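SPT6 (Antonospora locustae, PDB 2XP1) acts as a transcription elongation factor whose noncanonical tandem SH2 domains enable its interaction with RNA polymerase II. Local coordinates at residues A[81-85]-A[86-90]; A[151-154]-A[155-159]. One frame throughout, in Å; residues are numbered along the deposited sequence.

Interaction 1: A[81-85]-A[86-90]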
loop_
_atom_site.group_PDB
_atom_site.type_symbol
_atom_site.label_atom_id
_atom_site.label_comp_id
_atom_site.label_asym_id
_atom_site.label_seq_id
_atom_site.Cartn_x
_atom_site.Cartn_y
_atom_site.Cartn_z
ATOM N N ASP A 81 6.832 -17.481 7.445
ATOM C CA ASP A 81 7.079 -16.656 8.649
ATOM C C ASP A 81 7.003 -15.177 8.316
ATOM O O ASP A 81 6.420 -14.417 9.069
ATOM C CB ASP A 81 8.485 -16.921 9.234
ATOM C CG ASP A 81 8.563 -18.191 10.071
ATOM O OD1 ASP A 81 7.575 -18.945 10.145
ATOM O OD2 ASP A 81 9.650 -18.425 10.647
ATOM N N GLU A 82 7.635 -14.764 7.211
ATOM C CA GLU A 82 7.552 -13.370 6.757
ATOM C C GLU A 82 6.114 -12.967 6.410
ATOM O O GLU A 82 5.725 -11.865 6.735
ATOM C CB GLU A 82 8.543 -13.023 5.621
ATOM C CG GLU A 82 8.712 -11.484 5.395
ATOM C CD GLU A 82 9.649 -11.092 4.240
ATOM O OE1 GLU A 82 9.731 -11.806 3.234
ATOM O OE2 GLU A 82 10.321 -10.048 4.326
ATOM N N VAL A 83 5.307 -13.832 5.788
ATOM C CA VAL A 83 3.855 -13.516 5.581
ATOM C C VAL A 83 3.229 -13.163 6.930
ATOM O O VAL A 83 2.532 -12.146 7.076
ATOM C CB VAL A 83 3.064 -14.697 4.931
ATOM C CG1 VAL A 83 1.582 -14.441 4.906
ATOM C CG2 VAL A 83 3.548 -14.966 3.556
ATOM N N ILE A 84 3.503 -13.981 7.943
ATOM C CA ILE A 84 2.922 -13.749 9.263
ATOM C C ILE A 84 3.351 -12.450 9.963
ATOM O O ILE A 84 2.489 -11.699 10.469
ATOM C CB ILE A 84 3.104 -14.982 10.131
ATOM C CG1 ILE A 84 2.191 -16.069 9.567
ATOM C CG2 ILE A 84 2.676 -14.693 11.584
ATOM C CD1 ILE A 84 2.848 -17.306 9.458
ATOM N N SER A 85 4.656 -12.165 9.996
ATOM C CA SER A 85 5.114 -10.942 10.677
ATOM C C SER A 85 4.799 -9.721 9.860
ATOM O O SER A 85 4.235 -8.760 10.371
ATOM C CB SER A 85 6.610 -10.981 11.065
ATOM O OG SER A 85 7.439 -11.435 10.016
ATOM N N VAL A 86 5.104 -9.777 8.571
ATOM C CA VAL A 86 4.955 -8.601 7.737
ATOM C C VAL A 86 3.508 -8.340 7.441
ATOM O O VAL A 86 3.119 -7.202 7.308
ATOM C CB VAL A 86 5.814 -8.676 6.434
ATOM C CG1 VAL A 86 5.382 -7.632 5.427
ATOM C CG2 VAL A 86 7.263 -8.476 6.757
ATOM N N TYR A 87 2.696 -9.389 7.387
ATOM C CA TYR A 87 1.347 -9.250 6.858
ATOM C C TYR A 87 0.242 -9.536 7.855
ATOM O O TYR A 87 -0.629 -8.684 8.070
ATOM C CB TYR A 87 1.213 -10.062 5.567
ATOM C CG TYR A 87 -0.076 -9.852 4.854
ATOM C CD1 TYR A 87 -0.332 -8.654 4.176
ATOM C CD2 TYR A 87 -1.043 -10.839 4.851
ATOM C CE1 TYR A 87 -1.531 -8.451 3.504
ATOM C CE2 TYR A 87 -2.253 -10.653 4.191
ATOM C CZ TYR A 87 -2.489 -9.450 3.507
ATOM O OH TYR A 87 -3.707 -9.252 2.848
ATOM N N VAL A 88 0.291 -10.702 8.500
ATOM C CA VAL A 88 -0.759 -11.123 9.460
ATOM C C VAL A 88 -0.775 -10.389 10.840
ATOM O O VAL A 88 -1.822 -9.914 11.279
ATOM C CB VAL A 88 -0.748 -12.675 9.651
ATOM C CG1 VAL A 88 -1.832 -13.116 10.576
ATOM C CG2 VAL A 88 -0.884 -13.403 8.297
ATOM N N ARG A 89 0.362 -10.306 11.539
ATOM C CA ARG A 89 0.378 -9.653 12.866
ATOM C C ARG A 89 -0.209 -8.228 12.855
ATOM O O ARG A 89 -1.048 -7.907 13.714
ATOM C CB ARG A 89 1.756 -9.708 13.561
ATOM C CG ARG A 89 2.116 -11.120 14.030
ATOM C CD ARG A 89 3.175 -11.147 15.149
ATOM N NE ARG A 89 4.527 -11.509 14.684
ATOM C CZ ARG A 89 4.961 -12.753 14.415
ATOM N NH1 ARG A 89 4.158 -13.818 14.541
ATOM N NH2 ARG A 89 6.215 -12.935 14.009
ATOM N N PRO A 90 0.191 -7.387 11.872
ATOM C CA PRO A 90 -0.357 -6.018 11.849
ATOM C C PRO A 90 -1.847 -5.988 11.555
ATOM O O PRO A 90 -2.532 -5.121 12.073
ATOM C CB PRO A 90 0.430 -5.323 10.727
ATOM C CG PRO A 90 1.600 -6.241 10.426
ATOM C CD PRO A 90 1.141 -7.611 10.769
#
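Arg89 folds back along its own helix and lays its guanidinium against the preceding turn. NH1 comes within 3.4 Å of Ile84 CG2, while NH2 lies 3.6 Å from Ser85 CB and one flat face of the group covers Ser85 CA. The bend that brings it there is at chi3 (-103°), which swings NE and CZ back toward the start of the helix. Serine suits this place because it is small enough to lie under the guanidinium and still polar: its OG donates a long 3.3 Å bond to Asp81 O, which also accepts from Ser85 N. A glycine here would strip away both CB and OG, and would probably leave the guanidinium freer to turn and Asp81 O with one donor fewer. On another side of the helix, Glu82 and Val86 lie side by side, Glu82 CG against Val86 CG2 at 3.6 Å, next to the backbone bond from Val86 N to Glu82 O. These turns belong to helix 80-100, which follows the mixed sheet of the first SH2 domain and packs on it. Val88 CG2 approaches Val83 CG1 and Ile84 CG1, each at 4.3 Å, branched aliphatics filling the buried side. The helix widens locally: Arg89 N reaches Ile84 O, five residues back, at 2.8 Å and nearly straight at 167°. Pro90, lacking an N-H, interrupts the bonding and sets its CD beside Ser85 O. Farther out, Phe77 of strand 75-77 packs on Val83 and Val86, Tyr87 OH bonds Ser73 OG, and Glu82 OE1 accepts from Glu78 N.

Interaction 2: A[151-154]-A[155-159]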
loop_
_atom_site.group_PDB
_atom_site.type_symbol
_atom_site.label_atom_id
_atom_site.label_comp_id
_atom_site.label_asym_id
_atom_site.label_seq_id
_atom_site.Cartn_x
_atom_site.Cartn_y
_atom_site.Cartn_z
ATOM N N ILE A 151 -14.904 -0.017 4.888
ATOM C CA ILE A 151 -13.523 0.284 5.104
ATOM C C ILE A 151 -12.730 -1.002 4.993
ATOM O O ILE A 151 -13.117 -2.011 5.562
ATOM C CB ILE A 151 -13.342 0.923 6.500
ATOM C CG1 ILE A 151 -14.102 2.252 6.563
ATOM C CG2 ILE A 151 -11.888 1.120 6.848
ATOM C CD1 ILE A 151 -14.360 2.753 8.017
ATOM N N GLY A 152 -11.605 -0.975 4.290
ATOM C CA GLY A 152 -10.754 -2.175 4.182
ATOM C C GLY A 152 -9.976 -2.407 5.459
ATOM O O GLY A 152 -9.547 -1.466 6.114
ATOM N N VAL A 153 -9.780 -3.658 5.833
ATOM C CA VAL A 153 -8.970 -3.937 7.011
ATOM C C VAL A 153 -7.717 -4.756 6.660
ATOM O O VAL A 153 -7.809 -5.980 6.451
ATOM C CB VAL A 153 -9.756 -4.690 8.128
ATOM C CG1 VAL A 153 -8.912 -4.847 9.318
ATOM C CG2 VAL A 153 -11.054 -3.957 8.509
ATOM N N SER A 154 -6.571 -4.081 6.676
ATOM C CA SER A 154 -5.282 -4.660 6.377
ATOM C C SER A 154 -4.398 -4.241 7.563
ATOM O O SER A 154 -4.834 -4.359 8.710
ATOM C CB SER A 154 -4.781 -4.085 5.048
ATOM O OG SER A 154 -4.846 -2.635 5.101
ATOM N N ASP A 155 -3.187 -3.730 7.339
ATOM C CA ASP A 155 -2.455 -3.173 8.488
ATOM C C ASP A 155 -2.981 -1.799 8.825
ATOM O O ASP A 155 -2.740 -1.242 9.909
ATOM C CB ASP A 155 -0.940 -3.169 8.289
ATOM C CG ASP A 155 -0.488 -2.226 7.218
ATOM O OD1 ASP A 155 0.467 -1.462 7.485
ATOM O OD2 ASP A 155 -1.071 -2.261 6.110
ATOM N N MET A 156 -3.722 -1.258 7.874
ATOM C CA MET A 156 -4.315 0.031 8.035
ATOM C C MET A 156 -5.766 -0.130 7.772
ATOM O O MET A 156 -6.222 -1.180 7.380
ATOM C CB MET A 156 -3.715 1.055 7.050
ATOM C CG MET A 156 -2.217 1.168 7.123
ATOM S SD MET A 156 -1.554 2.001 8.586
ATOM C CE MET A 156 -1.904 3.708 8.286
ATOM N N LEU A 157 -6.482 0.942 8.022
ATOM C CA LEU A 157 -7.842 1.094 7.594
ATOM C C LEU A 157 -7.787 1.872 6.293
ATOM O O LEU A 157 -7.126 2.934 6.220
ATOM C CB LEU A 157 -8.618 1.869 8.657
ATOM C CG LEU A 157 -8.708 1.104 9.989
ATOM C CD1 LEU A 157 -9.517 1.824 11.091
ATOM C CD2 LEU A 157 -9.389 -0.188 9.686
ATOM N N THR A 158 -8.465 1.343 5.262
ATOM C CA THR A 158 -8.463 2.000 3.963
ATOM C C THR A 158 -9.870 2.362 3.545
ATOM O O THR A 158 -10.801 1.594 3.707
ATOM C CB THR A 158 -7.749 1.163 2.923
ATOM O OG1 THR A 158 -8.088 -0.210 3.137
ATOM C CG2 THR A 158 -6.289 1.300 3.131
ATOM N N TYR A 159 -10.014 3.574 3.051
ATOM C CA TYR A 159 -11.294 4.141 2.751
ATOM C C TYR A 159 -11.101 4.946 1.464
ATOM O O TYR A 159 -10.516 6.042 1.477
ATOM C CB TYR A 159 -11.743 5.025 3.926
ATOM C CG TYR A 159 -12.889 5.960 3.599
ATOM C CD1 TYR A 159 -14.204 5.524 3.685
ATOM C CD2 TYR A 159 -12.660 7.266 3.181
ATOM C CE1 TYR A 159 -15.270 6.368 3.378
ATOM C CE2 TYR A 159 -13.738 8.123 2.867
ATOM C CZ TYR A 159 -15.033 7.654 2.977
ATOM O OH TYR A 159 -16.096 8.467 2.680
HETATM O O HOH W 1 -2.662 -0.613 3.547
#
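Asp155 turns its carboxylate back over Ser154, Asp155 OD2 standing 3.9 Å from Ser154 OG, and a water joins the two through weak bonds. Next comes Met156, whose carbonyl oxygen closes the turn: Ser154 N donates to Met156 O at 3.0 Å, nearly straight at 167°. Ser154 OG also lies 3.0 Å from Met156 O, brought there by a chi1 of 52° that holds the hydroxyl between the backbone N and carbonyl carbon. The Met156 side chain leaves the backbone away from segment 151-154 and packs on Asn161 of the second subunit. Leu157 then faces Val153 as an antiparallel non-hydrogen-bonded pair, CD2 against Val153 CG2, and also sets its CB 3.8 Å from Ile151 CG2, its side chain packing also on Ile167 of helix 167-175, with Asn94 of helix 80-100 beside it. Thr158 pairs with Gly152 through two backbone bonds, Gly152 N to Thr158 O at 2.8 Å and Thr158 N to Gly152 O at 3.1 Å. Its OG1 rests 3.5 Å from Gly152 CA, where a CB would collide with it, so glycine suits the site. Tyr159 finally brings CD1 to Ile151 CG1, its ring stacked edge-to-face with Phe170 and its OH bonded to Glu149. The whole is a tight antiparallel beta hairpin, strands 146-153 and 157-159 joined by a three-residue turn, within the antiparallel sheet of the second SH2 domain.

Overall arrangement
Interaction 1 lies against the first of the two sheets and interaction 2 within the second, consistent with the two SH2 domains of the tandem, yet their centres are only about 16 Å apart, because helix 80-100 runs from one sheet to the other. They meet directly where Pro90 CB packs on Asp155 CB at 3.5 Å, so the kinked part of the helix touches the hairpin turn. Beyond that point the same helix continues along the hairpin: Asn94 bonds through its side chain to the Ser154 carbonyl and touches Val153 and Leu157, while Ile98 also packs on Val153. Segment 81-90 thus packs on the first sheet, and later turns on the second, as if holding both domains together as one unit.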